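Local coordinates for xyloglucan-specific endo-beta-1,4-glucanase GH12 (Aspergillus niveus, PDB 4NPR), which probably hydrolyses internal beta-1,4-glucosidic linkages of xyloglucan, with retention of the beta-configuration, as a family 12 glycoside hydrolase, at residues A149-T161 against N170-Y182. Numbering follows the deposited sequence.
Sequences AGPISSTGSPIAT and NLYLGPNGSMQVY
Pro151 rests on one face of the Tyr172 ring. Its CG lies 3.9 Å from the ring centroid and 19° off the ring normal, a CH-pi contact. The tyrosine is the main bump on the strand, and residues 151-158 bend around it. Ser153 OG and Gly156 O come to the ring edge. Pro158 lies alongside and points the same way, with its CD 3.7 Å from Tyr172 CE1.

Further along, Ile152 fits over the bare backbone of Gly174. Its CG2, anti to the backbone N, reaches to 3.4 Å from Pro175 O. The Ile152 and Asn176 side chains cross at about a right angle, and Ile152 CD1 meets the ND2 end of the amide. On the other face of the strand from Tyr172, Ile159 CD1 drops between Leu171 and Leu173, 3.8 Å from Leu173 CB, and meets the edge of the Tyr182 ring.

Backbone bonds hold the loop at two places. Ser154 N donates to Leu173 O (3.0 Å). Ile159 N donates to Leu171 O, and Leu171 N to Ala160 O, both at 2.8 Å. Between them one water accepts from Leu173 N and donates to Ser157 O; it also bonds Ser153 OG. Another water lies between Ile152 O and Val181 O, placed to donate to either.

Tyr203 of helix 198-207 touches Ala160 and Leu171. The loop folds along the 167-176/179-186 beta-hairpin, at one margin of the larger sheet of the GH12 beta-jelly roll.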
ATOM      1  N   ALA A 149     -12.849   6.478   2.592  1.00 14.10           N
ATOM      2  CA  ALA A 149     -11.521   6.271   3.134  1.00 13.86           C
ATOM      3  C   ALA A 149     -10.649   7.516   2.918  1.00 14.50           C
ATOM      4  O   ALA A 149     -10.565   8.046   1.805  1.00 15.37           O
ATOM      5  CB  ALA A 149     -10.898   5.043   2.493  1.00 13.71           C
ATOM      6  N   GLY A 150     -10.039   8.017   3.995  1.00 14.88           N
ATOM      7  CA  GLY A 150      -9.255   9.249   3.931  1.00 14.34           C
ATOM      8  C   GLY A 150      -7.824   9.067   4.387  1.00 13.80           C
ATOM      9  O   GLY A 150      -7.552   8.306   5.325  1.00 13.57           O
ATOM     10  N   PRO A 151      -6.897   9.776   3.730  1.00 13.40           N
ATOM     11  CA  PRO A 151      -5.500   9.715   4.124  1.00 13.41           C
ATOM     12  C   PRO A 151      -5.133  10.616   5.315  1.00 13.85           C
ATOM     13  O   PRO A 151      -5.901  11.527   5.734  1.00 13.11           O
ATOM     14  CB  PRO A 151      -4.773  10.214   2.879  1.00 12.96           C
ATOM     15  CG  PRO A 151      -5.691  11.247   2.372  1.00 13.04           C
ATOM     16  CD  PRO A 151      -7.079  10.672   2.573  1.00 13.25           C
ATOM     17  N   ILE A 152      -3.946  10.302   5.835  1.00 14.19           N
ATOM     18  CA  ILE A 152      -3.172  11.140   6.726  1.00 14.38           C
ATOM     19  C   ILE A 152      -2.965  12.452   6.002  1.00 14.23           C
ATOM     20  O   ILE A 152      -2.561  12.448   4.840  1.00 14.17           O
ATOM     21  CB  ILE A 152      -1.770  10.543   6.978  1.00 14.90           C
ATOM     22  CG1 ILE A 152      -1.820   9.032   7.318  1.00 15.40           C
ATOM     23  CG2 ILE A 152      -1.051  11.318   8.060  1.00 14.81           C
ATOM     24  CD1 ILE A 152      -2.579   8.709   8.585  1.00 15.62           C
ATOM     25  N   SER A 153      -3.249  13.547   6.701  1.00 13.87           N
ATOM     26  CA  SER A 153      -3.124  14.879   6.189  1.00 14.71           C
ATOM     27  C   SER A 153      -3.210  15.820   7.385  1.00 16.22           C
ATOM     28  O   SER A 153      -4.042  15.658   8.233  1.00 14.83           O
ATOM     29  CB  SER A 153      -4.264  15.201   5.202  1.00 14.18           C
ATOM     30  OG  SER A 153      -4.099  16.492   4.655  1.00 12.95           O
ATOM     31  N   SER A 154      -2.356  16.824   7.448  1.00 19.78           N
ATOM     32  CA  SER A 154      -2.520  17.848   8.492  1.00 22.33           C
ATOM     33  C   SER A 154      -3.749  18.680   8.260  1.00 21.68           C
ATOM     34  O   SER A 154      -4.555  18.817   9.159  1.00 22.40           O
ATOM     35  CB  SER A 154      -1.305  18.739   8.564  1.00 23.03           C
ATOM     36  OG  SER A 154      -0.207  17.881   8.810  1.00 26.01           O
ATOM     37  N   THR A 155      -3.907  19.223   7.065  1.00 21.62           N
ATOM     38  CA  THR A 155      -5.038  20.111   6.812  1.00 22.27           C
ATOM     39  C   THR A 155      -6.316  19.369   6.392  1.00 22.07           C
ATOM     40  O   THR A 155      -7.353  19.955   6.372  1.00 21.04           O
ATOM     41  CB  THR A 155      -4.726  21.085   5.680  1.00 23.29           C
ATOM     42  OG1 THR A 155      -4.656  20.327   4.469  1.00 23.77           O
ATOM     43  CG2 THR A 155      -3.372  21.862   5.929  1.00 22.86           C
ATOM     44  N   GLY A 156      -6.247  18.091   6.038  1.00 22.73           N
ATOM     45  CA  GLY A 156      -7.345  17.454   5.306  1.00 22.08           C
ATOM     46  C   GLY A 156      -7.427  17.763   3.795  1.00 22.96           C
ATOM     47  O   GLY A 156      -8.218  17.133   3.102  1.00 26.54           O
ATOM     48  N   SER A 157      -6.629  18.707   3.279  1.00 20.78           N
ATOM     49  CA  SER A 157      -6.705  19.155   1.888  1.00 19.96           C
ATOM     50  C   SER A 157      -5.443  18.819   1.180  1.00 17.75           C
ATOM     51  O   SER A 157      -4.419  18.711   1.819  1.00 17.99           O
ATOM     52  CB  SER A 157      -6.804  20.676   1.803  1.00 20.96           C
ATOM     53  OG  SER A 157      -8.073  21.105   2.175  1.00 23.14           O
ATOM     54  N   PRO A 158      -5.484  18.724  -0.150  1.00 16.09           N
ATOM     55  CA  PRO A 158      -4.247  18.531  -0.906  1.00 14.99           C
ATOM     56  C   PRO A 158      -3.236  19.638  -0.697  1.00 15.34           C
ATOM     57  O   PRO A 158      -3.624  20.779  -0.550  1.00 15.68           O
ATOM     58  CB  PRO A 158      -4.702  18.565  -2.355  1.00 15.19           C
ATOM     59  CG  PRO A 158      -6.177  18.269  -2.364  1.00 15.73           C
ATOM     60  CD  PRO A 158      -6.699  18.591  -0.980  1.00 16.10           C
ATOM     61  N   ILE A 159      -1.942  19.311  -0.665  1.00 16.22           N
ATOM     62  CA  ILE A 159      -0.880  20.331  -0.901  1.00 16.04           C
ATOM     63  C   ILE A 159      -0.600  20.528  -2.387  1.00 16.23           C
ATOM     64  O   ILE A 159      -0.005  21.507  -2.776  1.00 18.04           O
ATOM     65  CB  ILE A 159       0.441  20.030  -0.157  1.00 16.13           C
ATOM     66  CG1 ILE A 159       0.971  18.622  -0.474  1.00 16.64           C
ATOM     67  CG2 ILE A 159       0.218  20.129   1.342  1.00 16.13           C
ATOM     68  CD1 ILE A 159       2.339  18.317   0.121  1.00 16.32           C
ATOM     69  N   ALA A 160      -1.063  19.622  -3.237  1.00 15.87           N
ATOM     70  CA  ALA A 160      -0.779  19.714  -4.661  1.00 14.40           C
ATOM     71  C   ALA A 160      -1.586  18.663  -5.399  1.00 13.89           C
ATOM     72  O   ALA A 160      -2.059  17.715  -4.816  1.00 12.97           O
ATOM     73  CB  ALA A 160       0.710  19.512  -4.912  1.00 13.79           C
ATOM     74  N   THR A 161      -1.688  18.824  -6.704  1.00 14.19           N
ATOM     75  CA  THR A 161      -2.440  17.911  -7.537  1.00 14.69           C
ATOM     76  C   THR A 161      -1.617  17.472  -8.751  1.00 15.18           C
ATOM     77  O   THR A 161      -2.052  17.599  -9.877  1.00 17.23           O
ATOM     78  CB  THR A 161      -3.765  18.588  -7.968  1.00 14.64           C
ATOM     79  OG1 THR A 161      -3.483  19.832  -8.632  1.00 14.22           O
ATOM     80  CG2 THR A 161      -4.689  18.868  -6.718  1.00 14.16           C
ATOM     81  N   ASN A 170      -4.399  13.697  -6.161  1.00 12.22           N
ATOM     82  CA  ASN A 170      -4.393  14.634  -5.059  1.00 12.04           C
ATOM     83  C   ASN A 170      -3.262  14.207  -4.106  1.00 12.25           C
ATOM     84  O   ASN A 170      -3.214  13.061  -3.688  1.00 13.19           O
ATOM     85  CB  ASN A 170      -5.674  14.583  -4.286  1.00 11.73           C
ATOM     86  CG  ASN A 170      -6.843  15.161  -5.038  1.00 11.90           C
ATOM     87  OD1 ASN A 170      -6.727  16.055  -5.852  1.00 11.71           O
ATOM     88  ND2 ASN A 170      -8.004  14.628  -4.744  1.00 12.43           N
ATOM     89  N   LEU A 171      -2.398  15.134  -3.717  1.00 12.06           N
ATOM     90  CA  LEU A 171      -1.286  14.826  -2.822  1.00 11.96           C
ATOM     91  C   LEU A 171      -1.514  15.377  -1.417  1.00 11.11           C
ATOM     92  O   LEU A 171      -1.759  16.546  -1.256  1.00 10.28           O
ATOM     93  CB  LEU A 171       0.030  15.387  -3.373  1.00 12.66           C
ATOM     94  CG  LEU A 171       1.246  15.146  -2.437  1.00 13.28           C
ATOM     95  CD1 LEU A 171       1.391  13.657  -2.152  1.00 13.60           C
ATOM     96  CD2 LEU A 171       2.563  15.696  -2.990  1.00 13.33           C
ATOM     97  N   TYR A 172      -1.316  14.520  -0.418  1.00 10.87           N
ATOM     98  CA  TYR A 172      -1.481  14.836   0.971  1.00 10.79           C
ATOM     99  C   TYR A 172      -0.198  14.643   1.749  1.00 10.90           C
ATOM    100  O   TYR A 172       0.603  13.767   1.439  1.00 10.74           O
ATOM    101  CB  TYR A 172      -2.549  13.917   1.547  1.00 11.16           C
ATOM    102  CG  TYR A 172      -3.844  14.107   0.848  1.00 11.33           C
ATOM    103  CD1 TYR A 172      -4.717  15.095   1.256  1.00 11.35           C
ATOM    104  CD2 TYR A 172      -4.156  13.360  -0.252  1.00 11.52           C
ATOM    105  CE1 TYR A 172      -5.900  15.330   0.598  1.00 12.10           C
ATOM    106  CE2 TYR A 172      -5.325  13.576  -0.941  1.00 12.26           C
ATOM    107  CZ  TYR A 172      -6.220  14.557  -0.518  1.00 12.76           C
ATOM    108  OH  TYR A 172      -7.422  14.787  -1.243  1.00 13.24           O
ATOM    109  N   LEU A 173      -0.038  15.425   2.802  1.00 10.94           N
ATOM    110  CA  LEU A 173       1.069  15.261   3.708  1.00 11.41           C
ATOM    111  C   LEU A 173       0.664  15.412   5.172  1.00 11.25           C
ATOM    112  O   LEU A 173      -0.049  16.342   5.549  1.00 11.85           O
ATOM    113  CB  LEU A 173       2.119  16.301   3.378  1.00 12.25           C
ATOM    114  CG  LEU A 173       3.318  16.491   4.329  1.00 12.51           C
ATOM    115  CD1 LEU A 173       4.125  15.209   4.395  1.00 12.48           C
ATOM    116  CD2 LEU A 173       4.139  17.655   3.805  1.00 12.75           C
ATOM    117  N   GLY A 174       1.172  14.534   6.014  1.00 11.35           N
ATOM    118  CA  GLY A 174       0.913  14.621   7.449  1.00 11.45           C
ATOM    119  C   GLY A 174       1.771  13.639   8.196  1.00 11.62           C
ATOM    120  O   GLY A 174       2.294  12.696   7.611  1.00 12.12           O
ATOM    121  N   PRO A 175       1.933  13.848   9.490  1.00 11.91           N
ATOM    122  CA  PRO A 175       2.663  12.879  10.292  1.00 12.43           C
ATOM    123  C   PRO A 175       1.777  11.734  10.805  1.00 13.13           C
ATOM    124  O   PRO A 175       0.570  11.922  10.995  1.00 13.53           O
ATOM    125  CB  PRO A 175       3.116  13.721  11.486  1.00 12.33           C
ATOM    126  CG  PRO A 175       1.969  14.697  11.676  1.00 12.12           C
ATOM    127  CD  PRO A 175       1.563  15.048  10.262  1.00 11.86           C
ATOM    128  N   ASN A 176       2.392  10.574  11.048  1.00 13.75           N
ATOM    129  CA  ASN A 176       1.745   9.442  11.698  1.00 14.17           C
ATOM    130  C   ASN A 176       2.869   8.605  12.252  1.00 15.29           C
ATOM    131  O   ASN A 176       3.981   8.565  11.679  1.00 17.57           O
ATOM    132  CB  ASN A 176       0.933   8.655  10.691  1.00 14.49           C
ATOM    133  CG  ASN A 176       0.019   7.610  11.310  1.00 15.18           C
ATOM    134  OD1 ASN A 176      -0.394   7.694  12.458  1.00 15.17           O
ATOM    135  ND2 ASN A 176      -0.301   6.593  10.517  1.00 16.17           N
ATOM    136  N   GLY A 177       2.635   7.961  13.381  1.00 15.68           N
ATOM    137  CA  GLY A 177       3.741   7.298  14.079  1.00 16.83           C
ATOM    138  C   GLY A 177       4.805   8.347  14.368  1.00 17.72           C
ATOM    139  O   GLY A 177       4.483   9.532  14.769  1.00 18.05           O
ATOM    140  N   SER A 178       6.053   7.970  14.099  1.00 17.98           N
ATOM    141  CA  SER A 178       7.146   8.940  14.159  1.00 19.83           C
ATOM    142  C   SER A 178       7.763   9.184  12.773  1.00 20.14           C
ATOM    143  O   SER A 178       8.953   9.288  12.646  1.00 21.57           O
ATOM    144  CB  SER A 178       8.156   8.543  15.247  1.00 19.03           C
ATOM    145  OG  SER A 178       8.693   7.299  14.920  1.00 19.76           O
ATOM    146  N   MET A 179       6.887   9.321  11.772  1.00 21.47           N
ATOM    147  CA  MET A 179       7.206   9.474  10.354  1.00 21.47           C
ATOM    148  C   MET A 179       6.436  10.642   9.781  1.00 19.12           C
ATOM    149  O   MET A 179       5.395  11.037  10.318  1.00 18.71           O
ATOM    150  CB  MET A 179       6.624   8.284   9.558  1.00 25.07           C
ATOM    151  CG  MET A 179       7.042   6.921  10.042  1.00 28.62           C
ATOM    152  SD  MET A 179       6.248   5.622   9.114  1.00 31.82           S
ATOM    153  CE  MET A 179       4.570   5.667   9.776  1.00 30.69           C
ATOM    154  N   GLN A 180       6.867  11.097   8.618  1.00 16.87           N
ATOM    155  CA  GLN A 180       6.039  11.956   7.762  1.00 16.60           C
ATOM    156  C   GLN A 180       5.462  11.110   6.574  1.00 15.54           C
ATOM    157  O   GLN A 180       6.169  10.323   5.958  1.00 15.22           O
ATOM    158  CB  GLN A 180       6.865  13.139   7.259  1.00 16.90           C
ATOM    159  CG  GLN A 180       7.636  13.914   8.347  1.00 16.86           C
ATOM    160  CD  GLN A 180       6.735  14.525   9.410  1.00 17.88           C
ATOM    161  OE1 GLN A 180       5.683  15.125   9.108  1.00 17.26           O
ATOM    162  NE2 GLN A 180       7.139  14.371  10.686  1.00 18.79           N
ATOM    163  N   VAL A 181       4.177  11.261   6.274  1.00 14.57           N
ATOM    164  CA  VAL A 181       3.531  10.445   5.246  1.00 14.26           C
ATOM    165  C   VAL A 181       3.056  11.342   4.142  1.00 13.75           C
ATOM    166  O   VAL A 181       2.232  12.204   4.393  1.00 13.15           O
ATOM    167  CB  VAL A 181       2.319   9.632   5.811  1.00 14.19           C
ATOM    168  CG1 VAL A 181       1.661   8.783   4.735  1.00 13.20           C
ATOM    169  CG2 VAL A 181       2.767   8.751   6.982  1.00 13.81           C
ATOM    170  N   TYR A 182       3.605  11.130   2.943  1.00 14.25           N
ATOM    171  CA  TYR A 182       3.070  11.648   1.694  1.00 14.15           C
ATOM    172  C   TYR A 182       2.144  10.617   1.093  1.00 13.59           C
ATOM    173  O   TYR A 182       2.538   9.477   0.941  1.00 12.61           O
ATOM    174  CB  TYR A 182       4.171  11.876   0.707  1.00 16.25           C
ATOM    175  CG  TYR A 182       5.047  13.088   1.000  1.00 18.41           C
ATOM    176  CD1 TYR A 182       4.581  14.394   0.751  1.00 19.86           C
ATOM    177  CD2 TYR A 182       6.331  12.934   1.483  1.00 20.01           C
ATOM    178  CE1 TYR A 182       5.356  15.502   1.048  1.00 20.38           C
ATOM    179  CE2 TYR A 182       7.132  14.041   1.739  1.00 21.72           C
ATOM    180  CZ  TYR A 182       6.631  15.312   1.538  1.00 20.86           C
ATOM    181  OH  TYR A 182       7.428  16.376   1.818  1.00 21.22           O
TER
HETATM  182  O   HOH W   1      -0.284  11.210   3.635  1.00 11.69           O
HETATM  183  O   HOH W   2      -2.345  17.228   2.946  1.00  6.06           O